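Hydroxyglutarate synthase (Oryza sativa, PDB 6W1K) catalyses the iron(II)-dependent decarboxylation and hydroxylation of 2-oxoadipate to (R)-2-hydroxyglutarate, a step of plant lysine catabolism. Local coordinates at residues H201-I204 / S205-S209. Numbering follows the deposited sequence.
Sequences HRLI and SDIRS. With SO4 (sulfate ion), chain H.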
# COMPACT_ATOMS: atom_id res chain seq x y z
N HIS A 201 15.38 -6.61 -2.24
CA HIS A 201 16.16 -7.80 -2.58
C HIS A 201 16.19 -8.07 -4.08
O HIS A 201 17.01 -8.88 -4.53
CB HIS A 201 15.63 -9.04 -1.84
CG HIS A 201 14.17 -9.29 -2.06
ND1 HIS A 201 13.19 -8.71 -1.29
CD2 HIS A 201 13.53 -10.07 -2.96
CE1 HIS A 201 12.00 -9.10 -1.72
NE2 HIS A 201 12.18 -9.93 -2.73
N ARG A 202 15.31 -7.46 -4.87
CA ARG A 202 15.38 -7.57 -6.32
C ARG A 202 16.30 -6.52 -6.94
O ARG A 202 16.55 -6.59 -8.15
CB ARG A 202 13.98 -7.48 -6.91
CG ARG A 202 13.11 -8.67 -6.46
CD ARG A 202 11.78 -8.73 -7.16
NE ARG A 202 11.83 -9.73 -8.21
CZ ARG A 202 10.85 -10.59 -8.47
NH1 ARG A 202 9.74 -10.56 -7.74
NH2 ARG A 202 10.99 -11.46 -9.45
N LEU A 203 16.83 -5.58 -6.16
CA LEU A 203 17.86 -4.68 -6.67
C LEU A 203 19.18 -5.44 -6.81
O LEU A 203 19.38 -6.50 -6.22
CB LEU A 203 18.05 -3.48 -5.75
CG LEU A 203 16.79 -2.64 -5.54
CD1 LEU A 203 17.03 -1.62 -4.44
CD2 LEU A 203 16.33 -1.98 -6.84
N ILE A 204 20.11 -4.85 -7.56
CA ILE A 204 21.39 -5.51 -7.84
C ILE A 204 22.53 -4.90 -7.04
O ILE A 204 23.44 -5.61 -6.61
CB ILE A 204 21.69 -5.46 -9.35
CG1 ILE A 204 21.86 -4.00 -9.81
CG2 ILE A 204 20.57 -6.13 -10.13
CD1 ILE A 204 23.30 -3.51 -9.90
N SER A 205 22.53 -3.58 -6.83
CA SER A 205 23.66 -2.93 -6.18
C SER A 205 23.61 -3.18 -4.67
O SER A 205 22.80 -3.95 -4.16
CB SER A 205 23.67 -1.44 -6.51
OG SER A 205 22.65 -0.80 -5.77
N ASP A 206 24.47 -2.48 -3.92
CA ASP A 206 24.57 -2.72 -2.49
C ASP A 206 23.33 -2.28 -1.72
O ASP A 206 23.12 -2.73 -0.59
CB ASP A 206 25.83 -2.01 -1.95
CG ASP A 206 25.67 -0.49 -1.88
OD1 ASP A 206 26.17 0.10 -0.90
OD2 ASP A 206 25.03 0.10 -2.78
N ILE A 207 22.48 -1.42 -2.30
CA ILE A 207 21.28 -1.00 -1.60
C ILE A 207 20.19 -2.07 -1.69
O ILE A 207 19.06 -1.86 -1.23
CB ILE A 207 20.77 0.35 -2.13
CG1 ILE A 207 20.46 0.27 -3.63
CG2 ILE A 207 21.82 1.44 -1.89
CD1 ILE A 207 19.59 1.44 -4.12
N ARG A 208 20.51 -3.23 -2.26
CA ARG A 208 19.61 -4.37 -2.14
C ARG A 208 19.46 -4.82 -0.69
O ARG A 208 18.45 -5.44 -0.34
CB ARG A 208 20.11 -5.53 -3.00
CG ARG A 208 21.33 -6.25 -2.45
CD ARG A 208 21.77 -7.31 -3.46
NE ARG A 208 22.91 -8.10 -2.98
CZ ARG A 208 24.17 -7.69 -3.03
NH1 ARG A 208 24.47 -6.50 -3.54
NH2 ARG A 208 25.13 -8.47 -2.56
N SER A 209 20.45 -4.56 0.16
CA SER A 209 20.28 -4.76 1.59
C SER A 209 19.53 -3.58 2.19
O SER A 209 19.90 -2.42 1.96
CB SER A 209 21.64 -4.93 2.28
OG SER A 209 21.46 -4.88 3.68
S SO4 H . 28.14 -5.66 -3.17
O1 SO4 H . 28.13 -7.12 -3.26
O2 SO4 H . 27.57 -5.09 -4.38
O3 SO4 H . 27.37 -5.23 -2.00
O4 SO4 H . 29.53 -5.21 -3.04
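Leu203 packs against Ile207 and Arg208 in a local contact round the loop that joins strand 195-199 to helix 210-219, a connection between sheet and helix in an enzyme of the glyoxalase clan. The chain folds back on itself so that the CA atoms of Leu203 and Arg208 lie 4.9 Å apart, and a 3-10 turn, 206-208, leads to Ser209, the N-cap residue of the helix. On the buried side, CD1 of Leu203 meets CD1 of Ile207 at 4.0 Å, the two branched chains crossing at a slant. Leucine and isoleucine suit this place because helix 38-51, through Val47 and Tyr50, and helix 210-219, through Phe213, bring further side chains to the pair. Asp51, the last residue of helix 38-51, receives the backbone N-H of Ile204 on OD1 and that of Ser205 on OD2.

Arginine suits position 208 because its methylenes can lie along Leu203 (Arg208 CB to Leu203 CB 4.0 Å) while its long chain carries a donor back to Ser205 O and leaves the charge at the surface. Arg208 CB also lies 3.4 Å from Leu203 O, and the chain then runs extended from CG to NE. With CG set between the backbone N and the carbonyl carbon (chi1 74°), the side chain turns back over the start of its own turn, where Arg208 NH1 donates to Ser205 O at 3.1 Å. NH1 stands above the carbonyl plane, 71° out of it, whereas Ser205 O lies close to the guanidinium plane. That oxygen also accepts from Arg208 N, as expected of a 3-10 turn, from the opposite face. The bond from NH1 tethers the guanidinium where a sulfate ion, probably from the crystallisation liquor, has settled: Arg208 NH2 makes a weak but fairly straight hydrogen bond to sulfate O1, 3.4 Å long with an N-H...O angle of 163°.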